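Local coordinates for protein putative diguanylate cyclase (GGDEF) with PAS/PAC domain (Rhodopseudomonas palustris, PDB 3LIF) that probably makes cyclic di-GMP from two GTP molecules through a cyclase domain elsewhere, this chain being its extracellular PDC-fold (double-Cache) sensor domain, at residues A[37-40]-A[41-44]; A[61-64]-A[65-69]; A[194-198]-A[199-203]. All blocks are in the same frame, centred on the assembly; numbering follows the deposited sequence.

In the fold
From the N terminus, the chain first runs through the long helix 5-47, and contact 1 (37-40 with 41-44) is two turns of it. Contact 2 (61-64 with 65-69) lies toward the C-terminal end of helix 55-66, and contact 3 (194-198 with 199-203) spans the whole of helix 195-203 with Met194, its N-cap. Each closes no more than a helical turn; the three follow in series, without nesting or crossing. Contacts 1 and 2 pack together: Val38 and Ile42 meet Leu63, and Val38 also meets Leu67, so that helix 55-66 lies on helix 5-47, which itself packs on the first five-stranded sheet. Contact 3 sits on the second sheet, its centre about 35 Å from that of contact 1, across the chain's centre.

Contact 1: residues A[37-40]-A[41-44]; sequences VVLD and DIVS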
ATOM      1  N   VAL A  37     -10.828  -8.026   3.257  1.00 35.96           N
ATOM      2  CA  VAL A  37     -11.633  -9.062   3.834  1.00 35.96           C
ATOM      3  C   VAL A  37     -11.533  -8.985   5.369  1.00 36.23           C
ATOM      4  O   VAL A  37     -12.549  -9.066   6.074  1.00 35.76           O
ATOM      5  CB  VAL A  37     -11.239 -10.508   3.234  1.00 36.06           C
ATOM      6  CG1 VAL A  37     -11.494 -11.608   4.229  1.00 34.02           C
ATOM      7  CG2 VAL A  37     -11.998 -10.772   1.945  1.00 34.63           C
ATOM      8  N   VAL A  38     -10.328  -8.854   5.906  1.00 36.17           N
ATOM      9  CA  VAL A  38     -10.253  -8.841   7.357  1.00 36.78           C
ATOM     10  C   VAL A  38     -10.972  -7.625   7.989  1.00 37.78           C
ATOM     11  O   VAL A  38     -11.675  -7.759   9.010  1.00 37.03           O
ATOM     12  CB  VAL A  38      -8.841  -8.881   7.825  1.00 36.55           C
ATOM     13  CG1 VAL A  38      -8.777  -8.426   9.248  1.00 36.11           C
ATOM     14  CG2 VAL A  38      -8.327 -10.282   7.699  1.00 36.89           C
ATOM     15  N   LEU A  39     -10.806  -6.439   7.394  1.00 38.22           N
ATOM     16  CA  LEU A  39     -11.383  -5.273   8.027  1.00 38.66           C
ATOM     17  C   LEU A  39     -12.860  -5.539   8.005  1.00 39.83           C
ATOM     18  O   LEU A  39     -13.577  -5.321   8.991  1.00 40.27           O
ATOM     19  CB  LEU A  39     -11.018  -3.944   7.355  1.00 38.02           C
ATOM     20  CG  LEU A  39      -9.553  -3.495   7.551  1.00 35.89           C
ATOM     21  CD1 LEU A  39      -9.463  -2.043   7.851  1.00 35.58           C
ATOM     22  CD2 LEU A  39      -8.888  -4.228   8.600  1.00 31.74           C
ATOM     23  N   ASP A  40     -13.309  -6.092   6.895  1.00 40.89           N
ATOM     24  CA  ASP A  40     -14.716  -6.457   6.776  1.00 41.38           C
ATOM     25  C   ASP A  40     -15.242  -7.425   7.881  1.00 41.40           C
ATOM     26  O   ASP A  40     -16.279  -7.206   8.496  1.00 40.42           O
ATOM     27  CB  ASP A  40     -15.031  -6.890   5.362  1.00 40.93           C
ATOM     28  CG  ASP A  40     -16.303  -6.351   4.939  1.00 43.86           C
ATOM     29  OD1 ASP A  40     -17.038  -6.054   5.913  1.00 47.32           O
ATOM     30  OD2 ASP A  40     -16.575  -6.175   3.719  1.00 42.75           O
ATOM     31  N   ASP A  41     -14.488  -8.463   8.208  1.00 42.20           N
ATOM     32  CA  ASP A  41     -14.903  -9.267   9.360  1.00 42.50           C
ATOM     33  C   ASP A  41     -15.153  -8.254  10.486  1.00 43.46           C
ATOM     34  O   ASP A  41     -16.094  -8.396  11.262  1.00 45.04           O
ATOM     35  CB  ASP A  41     -13.840 -10.296   9.810  0.50 41.78           C
ATOM     36  CG  ASP A  41     -13.845 -11.578   8.973  0.50 40.74           C
ATOM     37  OD1 ASP A  41     -14.753 -11.719   8.116  0.50 37.35           O
ATOM     38  OD2 ASP A  41     -12.934 -12.427   9.176  0.50 38.64           O
ATOM     39  N   ILE A  42     -14.323  -7.217  10.589  1.00 42.78           N
ATOM     40  CA  ILE A  42     -14.447  -6.366  11.753  1.00 41.27           C
ATOM     41  C   ILE A  42     -15.647  -5.430  11.604  1.00 41.31           C
ATOM     42  O   ILE A  42     -16.378  -5.240  12.554  1.00 40.80           O
ATOM     43  CB  ILE A  42     -13.164  -5.604  12.035  1.00 41.57           C
ATOM     44  CG1 ILE A  42     -12.039  -6.590  12.354  1.00 40.04           C
ATOM     45  CG2 ILE A  42     -13.373  -4.562  13.154  1.00 38.12           C
ATOM     46  CD1 ILE A  42     -10.689  -5.955  12.260  1.00 36.86           C
ATOM     47  N   VAL A  43     -15.882  -4.877  10.427  1.00 40.57           N
ATOM     48  CA  VAL A  43     -17.051  -4.084  10.316  1.00 41.12           C
ATOM     49  C   VAL A  43     -18.179  -4.868  10.930  1.00 43.17           C
ATOM     50  O   VAL A  43     -18.969  -4.318  11.697  1.00 44.59           O
ATOM     51  CB  VAL A  43     -17.393  -3.677   8.891  1.00 40.40           C
ATOM     52  CG1 VAL A  43     -18.853  -3.281   8.760  1.00 37.79           C
ATOM     53  CG2 VAL A  43     -16.553  -2.518   8.513  1.00 41.03           C
ATOM     54  N   SER A  44     -18.229  -6.169  10.650  1.00 45.16           N
ATOM     55  CA  SER A  44     -19.386  -7.006  11.066  1.00 45.23           C
ATOM     56  C   SER A  44     -19.398  -7.287  12.539  1.00 45.60           C
ATOM     57  O   SER A  44     -20.392  -7.071  13.197  1.00 45.46           O
ATOM     58  CB  SER A  44     -19.503  -8.295  10.256  1.00 44.63           C
ATOM     59  OG  SER A  44     -20.020  -7.962   8.973  1.00 43.60           O
TER
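Val43 N donates to Leu39 O over 2.8 Å, the shortest well-placed polar bond in this stretch of alpha-helix. Two residues earlier, Asp41 N reaches Val37 O at 2.9 Å, so the i to i+4 bonding carries on across the junction. On this frame Val38, Leu39 and Ile42 form an apolar patch. Ile42 has CG1 anti to its carbonyl carbon (chi1 -63°), which turns CG1 back along the preceding turn, 3.6 Å from Val38 O. Its CD1 then meets two methyls: Val38 CG1 at 4.3 Å, four residues back, and Leu39 CD2 at 4.4 Å, three back. Branched aliphatics suit this patch, since they fill it and ask for no polar partner. The acidic pair lies elsewhere round the helix: Asp40 crosses Val43 at a slant, OD1 lying 3.8 Å from Val43 CB, while Asp41 CB rests 3.4 Å from Val38 O, its carboxylate on the exposed surface. Asp40 OD2 also makes a long, weak ion pair with Arg132. Leu39 packs on Val130 and Val145, Ile42 on Val73, Ile75 and Val145, and Val43 on Leu134, laying helix 5-47 across the three middle strands of the first sheet, 70-76, 141-149 and 126-135.

Contact 2: residues A[61-64]-A[65-69]; sequences RALA and DNLPQ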
ATOM      1  N   ARG A  61      -4.977  -8.320  18.587  1.00 44.43           N
ATOM      2  CA  ARG A  61      -3.573  -8.606  18.560  1.00 46.66           C
ATOM      3  C   ARG A  61      -3.318  -9.956  17.881  1.00 46.56           C
ATOM      4  O   ARG A  61      -2.245 -10.204  17.317  1.00 47.18           O
ATOM      5  CB  ARG A  61      -3.020  -8.581  19.974  1.00 47.43           C
ATOM      6  CG  ARG A  61      -2.098  -9.764  20.340  1.00 54.00           C
ATOM      7  CD  ARG A  61      -1.115  -9.255  21.370  1.00 64.47           C
ATOM      8  NE  ARG A  61      -0.845  -7.863  20.985  1.00 72.03           N
ATOM      9  CZ  ARG A  61       0.163  -7.109  21.426  1.00 75.83           C
ATOM     10  NH1 ARG A  61       1.036  -7.601  22.312  1.00 78.15           N
ATOM     11  NH2 ARG A  61       0.300  -5.858  20.968  1.00 76.68           N
ATOM     12  N   ALA A  62      -4.307 -10.835  17.933  1.00 46.24           N
ATOM     13  CA  ALA A  62      -4.137 -12.171  17.380  1.00 45.90           C
ATOM     14  C   ALA A  62      -4.194 -12.008  15.879  1.00 45.24           C
ATOM     15  O   ALA A  62      -3.309 -12.441  15.145  1.00 45.12           O
ATOM     16  CB  ALA A  62      -5.264 -13.117  17.860  1.00 45.35           C
ATOM     17  N   LEU A  63      -5.286 -11.391  15.471  1.00 44.48           N
ATOM     18  CA  LEU A  63      -5.593 -11.035  14.125  1.00 44.48           C
ATOM     19  C   LEU A  63      -4.420 -10.324  13.435  1.00 45.04           C
ATOM     20  O   LEU A  63      -4.001 -10.692  12.324  1.00 44.77           O
ATOM     21  CB  LEU A  63      -6.782 -10.108  14.224  1.00 44.46           C
ATOM     22  CG  LEU A  63      -7.338  -9.615  12.933  1.00 46.60           C
ATOM     23  CD1 LEU A  63      -6.991 -10.722  12.002  1.00 48.87           C
ATOM     24  CD2 LEU A  63      -8.848  -9.436  13.083  1.00 49.02           C
ATOM     25  N   ALA A  64      -3.874  -9.298  14.075  1.00 44.93           N
ATOM     26  CA  ALA A  64      -2.742  -8.634  13.483  1.00 45.43           C
ATOM     27  C   ALA A  64      -1.580  -9.600  13.286  1.00 45.97           C
ATOM     28  O   ALA A  64      -1.061  -9.706  12.190  1.00 45.62           O
ATOM     29  CB  ALA A  64      -2.310  -7.447  14.314  1.00 45.75           C
ATOM     30  N   ASP A  65      -1.156 -10.290  14.340  1.00 47.21           N
ATOM     31  CA  ASP A  65      -0.001 -11.195  14.217  1.00 49.43           C
ATOM     32  C   ASP A  65      -0.167 -12.271  13.166  1.00 49.18           C
ATOM     33  O   ASP A  65       0.792 -12.929  12.805  1.00 49.36           O
ATOM     34  CB  ASP A  65       0.381 -11.830  15.532  1.00 50.23           C
ATOM     35  CG  ASP A  65       1.225 -10.909  16.364  1.00 56.95           C
ATOM     36  OD1 ASP A  65       2.025 -11.424  17.179  1.00 65.06           O
ATOM     37  OD2 ASP A  65       1.103  -9.658  16.201  1.00 61.48           O
ATOM     38  N   ASN A  66      -1.378 -12.387  12.648  1.00 48.96           N
ATOM     39  CA  ASN A  66      -1.744 -13.382  11.666  1.00 48.82           C
ATOM     40  C   ASN A  66      -1.857 -12.866  10.242  1.00 47.39           C
ATOM     41  O   ASN A  66      -1.968 -13.638   9.282  1.00 46.63           O
ATOM     42  CB  ASN A  66      -3.115 -13.880  12.018  1.00 50.22           C
ATOM     43  CG  ASN A  66      -3.137 -15.320  12.134  1.00 55.09           C
ATOM     44  OD1 ASN A  66      -3.891 -15.983  11.423  1.00 61.44           O
ATOM     45  ND2 ASN A  66      -2.255 -15.866  13.005  1.00 57.53           N
ATOM     46  N   LEU A  67      -1.924 -11.551  10.124  1.00 45.19           N
ATOM     47  CA  LEU A  67      -1.864 -10.939   8.841  1.00 43.23           C
ATOM     48  C   LEU A  67      -0.432 -10.414   8.724  1.00 41.66           C
ATOM     49  O   LEU A  67      -0.019  -9.544   9.509  1.00 41.67           O
ATOM     50  CB  LEU A  67      -2.915  -9.830   8.762  1.00 43.20           C
ATOM     51  CG  LEU A  67      -4.243 -10.268   8.159  1.00 43.81           C
ATOM     52  CD1 LEU A  67      -4.068 -10.750   6.731  1.00 43.15           C
ATOM     53  CD2 LEU A  67      -4.789 -11.393   8.959  1.00 47.28           C
ATOM     54  N   PRO A  68       0.357 -10.980   7.785  1.00 39.75           N
ATOM     55  CA  PRO A  68       1.730 -10.477   7.655  1.00 37.93           C
ATOM     56  C   PRO A  68       1.739  -9.122   7.006  1.00 36.59           C
ATOM     57  O   PRO A  68       2.694  -8.413   7.167  1.00 37.17           O
ATOM     58  CB  PRO A  68       2.413 -11.485   6.740  1.00 37.85           C
ATOM     59  CG  PRO A  68       1.384 -12.583   6.478  1.00 38.30           C
ATOM     60  CD  PRO A  68       0.040 -12.027   6.801  1.00 39.11           C
ATOM     61  N   GLN A  69       0.684  -8.731   6.299  1.00 34.85           N
ATOM     62  CA  GLN A  69       0.704  -7.395   5.681  1.00 33.86           C
ATOM     63  C   GLN A  69       0.190  -6.186   6.535  1.00 33.75           C
ATOM     64  O   GLN A  69       0.257  -5.009   6.084  1.00 33.64           O
ATOM     65  CB  GLN A  69      -0.030  -7.403   4.362  1.00 32.10           C
ATOM     66  CG  GLN A  69      -1.495  -7.486   4.542  1.00 32.68           C
ATOM     67  CD  GLN A  69      -2.028  -8.944   4.391  1.00 33.74           C
ATOM     68  OE1 GLN A  69      -1.608  -9.865   5.120  1.00 30.62           O
ATOM     69  NE2 GLN A  69      -2.948  -9.141   3.419  1.00 30.38           N
TER
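Leu63 and Leu67 lie side by side and point the same way, their methyls CD1 and CD2 meeting at 3.8 Å, an i to i+4 pair on the last turn of helix 55-66 as it gives way to a loop. Leu63 carries CG anti to its own backbone N (chi1 -178°), which swings the branch forward beside Leu67. Both pack on Val38 of helix 5-47, a place for long apolar side chains. Leu67 CD2 also touches Leu63 O at 3.5 Å. Behind the pair, the backbone changes its bonding. Asp65 N still makes a nearly straight i to i+4 bond to Arg61 O at 3.2 Å, but Leu67 N bonds instead to Ala64 O at 2.9 Å, three residues back, and keeps only a weak bond to Leu63 O. The turn is thus tightened toward a 3-10 form. Ala64, buried and small, lets this turn lie close against Ser86. Farther out, Arg61 gives NH2 to Ser86 O, while Gln69 bonds through NE2 to Thr31 O on helix 5-47 and by its backbone to Glu150, holding the loop beyond. The charges of Arg61 and Asp65 attract at most from a distance, NE and OD2 being 5.5 Å apart, and Asp65 OD2 lies 3.6 Å from Arg61 O.

Contact 3: residues A[194-198]-A[199-203]; sequences MVLFQ and KALPR
Val195 O is gripped by two backbone amides, Lys199 N at 2.8 Å and Ala200 N at 3.2 Å. The first bond is the usual i to i+4; the second spans five residues, as does Leu201 N to Leu196 O at 2.8 Å, which marks a wider pi-type turn in helix 195-203. Pro202 suits this spot: with no N-H to give, it makes no bond to the turn before, and the helix kinks there, its CD resting against Phe197 O at 3.3 Å. At the start, Met194, built as selenomethionine, holds the N-cap position, its carbonyl O taking bonds from Phe197 N and Gln198 N.

The apolar contacts centre on Leu201. Its CG stands anti to the carbonyl carbon (chi1 -77°), which directs the branch back toward the preceding turn. There CD1 meets Leu196 CD2 at 3.7 Å, the two leucines crossing at a slant, and also comes obliquely to the Phe197 ring at CD1, 3.4 Å away, these two side chains running alongside each other. A valine in place of Leu201 would probably lose the reach to both Leu196 and the Phe197 ring, leaving a gap beside Leu196 CD2 and the ring. Ala200 suits its buried place by being small, with Leu196 CD2 4.4 Å from its CB.

The polar residues Gln198, Lys199 and Arg203 occupy the exposed side. On the inner side, Leu196 and Ala200 pack on Tyr209 and Tyr224 and Leu201 on Tyr224 and Val233, setting the helix against strands 206-212, 219-226 and 232-239 of the second sheet.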
HETATM    1  N   MSE A 194       7.580  12.512 -11.751  1.00 22.73           N
HETATM    2  CA  MSE A 194       8.035  11.488 -12.681  1.00 21.79           C
HETATM    3  C   MSE A 194       7.179  11.454 -13.996  1.00 21.87           C
HETATM    4  O   MSE A 194       5.957  11.742 -14.042  1.00 20.39           O
HETATM    5  CB  MSE A 194       8.023  10.078 -12.019  1.00 21.52           C
HETATM    6  CG  MSE A 194       9.222   9.672 -11.122  1.00 17.76           C
HETATM    7 SE   MSE A 194       8.746   8.017 -10.365  0.50 11.55          SE
HETATM    8  CE  MSE A 194       8.930   8.831  -8.664  0.50 14.34           C
ATOM      9  N   VAL A 195       7.848  11.036 -15.044  1.00 21.91           N
ATOM     10  CA  VAL A 195       7.258  10.875 -16.316  1.00 23.21           C
ATOM     11  C   VAL A 195       6.108   9.890 -16.197  1.00 24.84           C
ATOM     12  O   VAL A 195       5.042  10.061 -16.861  1.00 26.18           O
ATOM     13  CB  VAL A 195       8.347  10.335 -17.318  1.00 23.65           C
ATOM     14  CG1 VAL A 195       7.734   9.712 -18.520  1.00 20.94           C
ATOM     15  CG2 VAL A 195       9.271  11.487 -17.731  1.00 24.67           C
ATOM     16  N   LEU A 196       6.333   8.831 -15.413  1.00 25.13           N
ATOM     17  CA  LEU A 196       5.287   7.856 -15.120  1.00 25.49           C
ATOM     18  C   LEU A 196       3.924   8.527 -14.862  1.00 25.88           C
ATOM     19  O   LEU A 196       2.879   8.057 -15.354  1.00 25.76           O
ATOM     20  CB  LEU A 196       5.676   7.130 -13.847  1.00 25.07           C
ATOM     21  CG  LEU A 196       5.302   5.669 -13.708  1.00 25.26           C
ATOM     22  CD1 LEU A 196       5.150   5.367 -12.215  1.00 23.84           C
ATOM     23  CD2 LEU A 196       4.091   5.200 -14.598  1.00 21.73           C
ATOM     24  N   PHE A 197       3.941   9.619 -14.080  1.00 25.40           N
ATOM     25  CA  PHE A 197       2.696  10.272 -13.751  1.00 26.39           C
ATOM     26  C   PHE A 197       2.350  11.433 -14.677  1.00 27.71           C
ATOM     27  O   PHE A 197       1.154  11.671 -14.931  1.00 29.12           O
ATOM     28  CB  PHE A 197       2.619  10.666 -12.259  1.00 24.94           C
ATOM     29  CG  PHE A 197       2.748   9.489 -11.323  1.00 21.54           C
ATOM     30  CD1 PHE A 197       1.636   8.722 -10.988  1.00 17.99           C
ATOM     31  CD2 PHE A 197       3.988   9.118 -10.805  1.00 17.05           C
ATOM     32  CE1 PHE A 197       1.745   7.631 -10.139  1.00 15.32           C
ATOM     33  CE2 PHE A 197       4.111   8.025  -9.943  1.00 11.58           C
ATOM     34  CZ  PHE A 197       3.005   7.261  -9.640  1.00 14.44           C
ATOM     35  N   GLN A 198       3.354  12.151 -15.184  1.00 28.24           N
ATOM     36  CA  GLN A 198       3.093  13.261 -16.088  1.00 28.71           C
ATOM     37  C   GLN A 198       2.577  12.815 -17.477  1.00 30.21           C
ATOM     38  O   GLN A 198       1.659  13.437 -18.016  1.00 30.80           O
ATOM     39  CB  GLN A 198       4.304  14.136 -16.218  1.00 28.44           C
ATOM     40  CG  GLN A 198       4.698  14.864 -14.897  1.00 30.34           C
ATOM     41  CD  GLN A 198       3.597  15.787 -14.385  1.00 34.01           C
ATOM     42  OE1 GLN A 198       3.194  15.690 -13.258  1.00 32.70           O
ATOM     43  NE2 GLN A 198       3.133  16.712 -15.222  1.00 38.98           N
ATOM     44  N   LYS A 199       3.088  11.714 -18.053  1.00 30.59           N
ATOM     45  CA  LYS A 199       2.673  11.358 -19.432  1.00 29.50           C
ATOM     46  C   LYS A 199       2.245   9.878 -19.587  1.00 29.16           C
ATOM     47  O   LYS A 199       1.191   9.576 -20.162  1.00 29.68           O
ATOM     48  CB  LYS A 199       3.793  11.749 -20.406  1.00 30.39           C
ATOM     49  CG  LYS A 199       4.284  13.237 -20.298  1.00 29.91           C
ATOM     50  CD  LYS A 199       4.026  13.840 -21.633  1.00 39.83           C
ATOM     51  CE  LYS A 199       3.421  15.258 -21.657  1.00 43.88           C
ATOM     52  NZ  LYS A 199       4.453  16.275 -21.424  1.00 44.44           N
ATOM     53  N   ALA A 200       3.008   8.946 -19.048  1.00 27.52           N
ATOM     54  CA  ALA A 200       2.640   7.560 -19.243  1.00 27.34           C
ATOM     55  C   ALA A 200       1.279   7.135 -18.629  1.00 28.26           C
ATOM     56  O   ALA A 200       0.443   6.536 -19.317  1.00 28.01           O
ATOM     57  CB  ALA A 200       3.741   6.637 -18.759  1.00 27.40           C
ATOM     58  N   LEU A 201       1.037   7.381 -17.343  1.00 27.71           N
ATOM     59  CA  LEU A 201      -0.250   6.908 -16.841  1.00 27.46           C
ATOM     60  C   LEU A 201      -1.442   7.640 -17.518  1.00 27.91           C
ATOM     61  O   LEU A 201      -2.492   7.028 -17.795  1.00 27.67           O
ATOM     62  CB  LEU A 201      -0.335   6.923 -15.315  1.00 26.26           C
ATOM     63  CG  LEU A 201       0.379   5.806 -14.585  1.00 23.88           C
ATOM     64  CD1 LEU A 201       0.853   6.260 -13.194  1.00 18.71           C
ATOM     65  CD2 LEU A 201      -0.542   4.573 -14.522  1.00 23.24           C
ATOM     66  N   PRO A 202      -1.286   8.943 -17.799  1.00 27.59           N
ATOM     67  CA  PRO A 202      -2.452   9.578 -18.458  1.00 27.82           C
ATOM     68  C   PRO A 202      -2.700   8.941 -19.790  1.00 29.32           C
ATOM     69  O   PRO A 202      -3.822   8.938 -20.230  1.00 30.20           O
ATOM     70  CB  PRO A 202      -2.053  11.032 -18.638  1.00 25.51           C
ATOM     71  CG  PRO A 202      -0.990  11.270 -17.622  1.00 27.68           C
ATOM     72  CD  PRO A 202      -0.296   9.911 -17.320  1.00 27.60           C
ATOM     73  N   ARG A 203      -1.660   8.395 -20.429  1.00 31.22           N
ATOM     74  CA  ARG A 203      -1.787   7.805 -21.768  1.00 31.80           C
ATOM     75  C   ARG A 203      -2.217   6.364 -21.605  1.00 32.29           C
ATOM     76  O   ARG A 203      -2.872   5.843 -22.458  1.00 32.85           O
ATOM     77  CB  ARG A 203      -0.457   7.855 -22.513  1.00 31.55           C
ATOM     78  CG  ARG A 203      -0.530   7.395 -23.974  1.00 34.20           C
ATOM     79  CD  ARG A 203       0.784   6.765 -24.508  1.00 38.09           C
ATOM     80  NE  ARG A 203       1.967   7.527 -24.047  1.00 46.59           N
ATOM     81  CZ  ARG A 203       2.965   7.070 -23.260  1.00 46.81           C
ATOM     82  NH1 ARG A 203       2.988   5.808 -22.808  1.00 45.12           N
ATOM     83  NH2 ARG A 203       3.949   7.901 -22.907  1.00 46.39           N
TER